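Local structure of endonuclease V (Homo sapiens, 6OZE) at residues D22-A27 against H205-E210; V77-P82 against F90-F95. The protein probably cleaves inosine-containing RNA as a metal-dependent endoribonuclease with an RNase H-like fold. The protein carries 4 engineered substitutions. One frame throughout, in Å; residues are numbered along the deposited sequence.

Contact 1 of 2, residues D22-A27 against H205-E210; sequences DRDTEA and HRMSLE
Asp-24 grips Ser-208 with both carboxylate oxygens. OD1 of Asp-24 takes the backbone N-H of Ser-208 at 2.8 Å in an almost straight bond (176° at the hydrogen), the N-H reaching OD1 from above the carboxylate plane. OD2 of Asp-24 accepts a hydrogen bond from OG of Ser-208, also at 2.8 Å, on its syn side. With chi1 at -64°, CG of Asp-24 is anti to the carbonyl carbon, which brings the carboxylate to Ser-208. OD1 of Asp-24 also touches CG of Met-207 (3.4 Å). An alanine in place of Asp-24 would probably leave the N-H of Ser-208 without its acceptor and its hydroxyl hydrogen free to turn.

A salt bridge is the second link: OE2 of Glu-26 lies 2.7 Å from NH1 of Arg-206, with the carboxylate and guanidinium planes 71° apart. The same OE2 accepts a hydrogen bond from OG1 of Thr-25 at 2.8 Å, and that hydroxyl oxygen also packs against CD of Arg-206 (3.2 Å), the two side chains crossing at about a right angle.

Farther out, Gln-29 ties the segments together, its OE1 accepting the backbone N-H groups of Thr-25 and Glu-26 while its NE2 donates to the Arg-206 carbonyl. Ser-208 is the N-cap of helix 209-218, its OG accepting Ala-211 N. The loop between helix 3-17 and strand 39-47 thus lies over the turn joining strand 199-205 to helix 209-218.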
# COMPACT_ATOMS: atom_id res chain seq x y z
N ASP A 22 4.64 13.39 -6.24
CA ASP A 22 3.47 12.77 -6.84
C ASP A 22 3.59 12.64 -8.36
O ASP A 22 2.57 12.66 -9.07
CB ASP A 22 2.18 13.48 -6.43
CG ASP A 22 2.15 14.93 -6.83
OD1 ASP A 22 3.24 15.51 -7.04
OD2 ASP A 22 1.05 15.50 -6.92
N ARG A 23 4.80 12.49 -8.86
CA ARG A 23 5.07 12.28 -10.26
C ARG A 23 6.01 11.10 -10.40
O ARG A 23 6.61 10.63 -9.42
CB ARG A 23 5.72 13.52 -10.89
CG ARG A 23 7.10 13.79 -10.36
CD ARG A 23 7.68 15.08 -10.91
NE ARG A 23 8.98 15.36 -10.32
CZ ARG A 23 10.12 14.86 -10.76
NH1 ARG A 23 10.13 14.04 -11.80
NH2 ARG A 23 11.26 15.17 -10.15
N ASP A 24 6.13 10.60 -11.62
CA ASP A 24 7.07 9.52 -11.89
C ASP A 24 8.49 10.06 -11.88
O ASP A 24 8.76 11.15 -12.39
CB ASP A 24 6.74 8.90 -13.25
CG ASP A 24 5.38 8.25 -13.26
OD1 ASP A 24 5.08 7.49 -12.31
OD2 ASP A 24 4.61 8.52 -14.21
N THR A 25 9.40 9.30 -11.28
CA THR A 25 10.79 9.69 -11.21
C THR A 25 11.74 8.73 -11.90
O THR A 25 12.92 9.05 -12.05
CB THR A 25 11.23 9.88 -9.74
OG1 THR A 25 11.08 8.66 -9.02
CG2 THR A 25 10.40 10.96 -9.06
N GLU A 26 11.26 7.57 -12.35
CA GLU A 26 12.11 6.55 -12.95
C GLU A 26 11.67 6.28 -14.38
O GLU A 26 10.47 6.32 -14.68
CB GLU A 26 12.02 5.24 -12.16
CG GLU A 26 12.12 5.43 -10.65
CD GLU A 26 13.39 6.15 -10.25
OE1 GLU A 26 14.48 5.80 -10.77
OE2 GLU A 26 13.31 7.08 -9.42
N ALA A 27 12.64 6.00 -15.25
CA ALA A 27 12.34 5.72 -16.65
C ALA A 27 11.36 4.55 -16.78
O ALA A 27 10.49 4.57 -17.66
CB ALA A 27 13.62 5.43 -17.43
N HIS A 205 4.28 7.57 -3.05
CA HIS A 205 5.45 8.43 -3.20
C HIS A 205 6.14 8.05 -4.50
O HIS A 205 6.20 6.87 -4.85
CB HIS A 205 6.42 8.23 -2.03
CG HIS A 205 7.65 9.08 -2.08
ND1 HIS A 205 7.61 10.45 -2.17
CD2 HIS A 205 8.96 8.75 -1.96
CE1 HIS A 205 8.85 10.93 -2.14
NE2 HIS A 205 9.68 9.91 -2.01
N ARG A 206 6.61 9.07 -5.23
CA ARG A 206 7.46 8.88 -6.41
C ARG A 206 6.80 8.04 -7.50
O ARG A 206 7.48 7.30 -8.21
CB ARG A 206 8.84 8.32 -6.04
CG ARG A 206 9.75 9.34 -5.41
CD ARG A 206 11.17 9.14 -5.90
NE ARG A 206 11.94 8.27 -5.03
CZ ARG A 206 12.83 7.38 -5.47
NH1 ARG A 206 13.04 7.24 -6.77
NH2 ARG A 206 13.49 6.63 -4.60
N MET A 207 5.48 8.16 -7.65
CA MET A 207 4.82 7.59 -8.81
C MET A 207 3.60 8.43 -9.13
O MET A 207 2.98 9.03 -8.25
CB MET A 207 4.42 6.13 -8.55
CG MET A 207 4.13 5.32 -9.83
SD MET A 207 4.53 3.58 -9.55
CE MET A 207 4.43 2.91 -11.22
N SER A 208 3.27 8.51 -10.42
CA SER A 208 2.02 9.14 -10.82
C SER A 208 0.87 8.17 -10.60
O SER A 208 1.06 6.95 -10.54
CB SER A 208 2.07 9.56 -12.29
OG SER A 208 2.05 8.42 -13.13
N LEU A 209 -0.33 8.72 -10.43
CA LEU A 209 -1.49 7.88 -10.20
C LEU A 209 -1.77 6.98 -11.40
O LEU A 209 -2.05 5.79 -11.23
CB LEU A 209 -2.70 8.74 -9.88
CG LEU A 209 -4.02 7.99 -9.66
CD1 LEU A 209 -3.89 6.98 -8.52
CD2 LEU A 209 -5.12 8.99 -9.37
N GLU A 210 -1.65 7.53 -12.61
CA GLU A 210 -1.89 6.72 -13.80
C GLU A 210 -0.95 5.53 -13.85
O GLU A 210 -1.38 4.39 -14.10
CB GLU A 210 -1.73 7.58 -15.06
CG GLU A 210 -2.91 8.51 -15.34
CD GLU A 210 -2.63 9.49 -16.47
OE1 GLU A 210 -1.51 9.47 -17.01
OE2 GLU A 210 -3.54 10.27 -16.81

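Contact 2 of 2, residues V77-P82 against F90-F95; sequences VSLTAP and FREVPF
A chi1 of -55° sets CG of Phe-95 anti to the carbonyl carbon, on the side of Val-77 and Leu-79, where the ring packs, while the Arg-91 chain bends at chi2 (-134°) and again at chi3 before its guanidinium meets the backbone of residues 79-82. Val-77 lies over one face of the Phe-95 ring in a CH-pi contact, its CB 3.8 Å from the ring centroid and offset toward the rim. CG1 of Val-77 adds a close touch on CD1 of Phe-95 (3.5 Å). Elsewhere on the ring, CE2 of Phe-95 meets the CD2 methyl of Leu-79 at 3.3 Å, and CZ of Phe-95 approaches the carbonyl O of Ser-78 at 3.4 Å.

The polar link is the bond from NH1 of Arg-91 to the carbonyl O of Ala-81, 2.9 Å long and 172° at the hydrogen. The oxygen sits practically in the guanidinium plane, and the donor arrives nearly in line with the C=O bond. CB of Leu-79 lies over one face of the guanidinium, toward its rim. NH2 of Arg-91 bonds to Ser-52 O, so with the NH1 bond to Ala-81 O two hydrogen bonds fix how the group is turned.

A water joins the backbones, accepting from Ala-81 N at 3.2 Å and donating to Arg-91 O at 3.1 Å. The helix is kinked here: Pro-94 has no N-H to give, and Phe-95 N bonds only weakly to Glu-92 O rather than to Arg-91 O.

Leu-79, the centre of an inverse gamma turn, also packs on Val-45 and Phe-47 of strand 39-47, and Phe-90 stacks on Trp-9 of helix 3-17. The contact thus joins the end of edge strand 69-78 to the start of helix 89-106, which crosses over the sheet to the parallel strand 115-118.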
# COMPACT_ATOMS: atom_id res chain seq x y z
N VAL A 77 5.67 -8.68 15.86
CA VAL A 77 5.97 -7.37 16.43
C VAL A 77 4.83 -6.98 17.37
O VAL A 77 3.73 -7.53 17.31
CB VAL A 77 6.13 -6.29 15.34
CG1 VAL A 77 7.29 -6.64 14.40
CG2 VAL A 77 4.85 -6.13 14.55
N SER A 78 5.12 -6.03 18.26
CA SER A 78 4.12 -5.49 19.18
C SER A 78 3.88 -4.03 18.82
O SER A 78 4.79 -3.21 18.93
CB SER A 78 4.61 -5.59 20.62
OG SER A 78 4.71 -6.95 21.03
N LEU A 79 2.65 -3.71 18.41
CA LEU A 79 2.27 -2.36 17.98
C LEU A 79 1.80 -1.60 19.21
O LEU A 79 0.61 -1.60 19.55
CB LEU A 79 1.17 -2.41 16.92
CG LEU A 79 1.39 -3.29 15.69
CD1 LEU A 79 0.44 -2.88 14.57
CD2 LEU A 79 2.80 -3.22 15.19
N THR A 80 2.74 -0.95 19.89
CA THR A 80 2.43 -0.33 21.17
C THR A 80 1.98 1.12 21.05
O THR A 80 1.46 1.67 22.03
CB THR A 80 3.62 -0.47 22.12
OG1 THR A 80 4.81 0.01 21.46
CG2 THR A 80 3.82 -1.92 22.51
N ALA A 81 2.15 1.75 19.89
CA ALA A 81 1.63 3.09 19.70
C ALA A 81 0.10 3.05 19.74
O ALA A 81 -0.51 2.08 19.27
CB ALA A 81 2.10 3.66 18.36
N PRO A 82 -0.54 4.07 20.30
CA PRO A 82 -2.01 4.07 20.36
C PRO A 82 -2.63 4.10 18.97
O PRO A 82 -2.05 4.61 18.01
CB PRO A 82 -2.34 5.34 21.15
CG PRO A 82 -1.09 6.17 21.10
CD PRO A 82 0.04 5.20 21.04
N PHE A 90 1.69 5.48 12.15
CA PHE A 90 2.60 5.56 13.28
C PHE A 90 2.73 4.23 14.00
O PHE A 90 3.73 4.01 14.69
CB PHE A 90 2.18 6.68 14.23
CG PHE A 90 2.43 8.05 13.68
CD1 PHE A 90 3.66 8.67 13.85
CD2 PHE A 90 1.45 8.71 12.96
CE1 PHE A 90 3.89 9.92 13.32
CE2 PHE A 90 1.68 9.97 12.42
CZ PHE A 90 2.90 10.58 12.60
N ARG A 91 1.76 3.34 13.86
CA ARG A 91 1.86 2.02 14.45
C ARG A 91 2.65 1.05 13.59
O ARG A 91 3.38 0.21 14.12
CB ARG A 91 0.47 1.43 14.69
CG ARG A 91 -0.53 2.45 15.22
CD ARG A 91 -1.32 1.89 16.37
NE ARG A 91 -2.05 0.68 16.04
CZ ARG A 91 -2.33 -0.28 16.92
NH1 ARG A 91 -1.91 -0.18 18.18
NH2 ARG A 91 -3.01 -1.34 16.54
N GLU A 92 2.54 1.16 12.27
CA GLU A 92 3.01 0.15 11.32
C GLU A 92 4.34 0.50 10.65
O GLU A 92 5.18 -0.39 10.46
CB GLU A 92 1.97 -0.07 10.22
CG GLU A 92 0.67 -0.69 10.69
CD GLU A 92 -0.25 -1.01 9.53
OE1 GLU A 92 0.18 -0.84 8.37
OE2 GLU A 92 -1.39 -1.44 9.78
N VAL A 93 4.53 1.76 10.26
CA VAL A 93 5.73 2.13 9.50
C VAL A 93 7.03 1.75 10.19
O VAL A 93 7.96 1.29 9.49
CB VAL A 93 5.65 3.59 9.04
CG1 VAL A 93 7.00 4.05 8.52
CG2 VAL A 93 4.60 3.76 7.95
N PRO A 94 7.21 1.92 11.52
CA PRO A 94 8.50 1.55 12.12
C PRO A 94 8.94 0.14 11.77
O PRO A 94 10.12 -0.10 11.49
CB PRO A 94 8.24 1.70 13.62
CG PRO A 94 7.19 2.74 13.70
CD PRO A 94 6.29 2.48 12.53
N PHE A 95 8.01 -0.81 11.78
CA PHE A 95 8.37 -2.20 11.55
C PHE A 95 8.61 -2.48 10.08
O PHE A 95 9.54 -3.23 9.73
CB PHE A 95 7.31 -3.11 12.14
CG PHE A 95 7.06 -2.84 13.58
CD1 PHE A 95 7.97 -3.25 14.53
CD2 PHE A 95 5.96 -2.11 13.98
CE1 PHE A 95 7.77 -2.98 15.86
CE2 PHE A 95 5.76 -1.82 15.32
CZ PHE A 95 6.67 -2.26 16.26
O HOH W 1 3.60 0.78 17.21

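Contacts 1 and 2 lie on opposite sides of the chain's centre, their own centres 27 Å apart and their nearest atoms about 11 Å, without touching. Along the chain 22-27 comes first, then 77-82 and 90-95, and 205-210 last, so the local contact 2 falls within the long span that contact 1 bridges. Both involve the same mixed sheet: contact 2 begins on its edge strand 69-78, and contact 1 follows strand 199-205, on the far side of the central strands. Helix 3-17 passes beside contact 2 and leads into the loop of contact 1, so the N-terminal part of the chain reaches both regions of this RNase H-like domain.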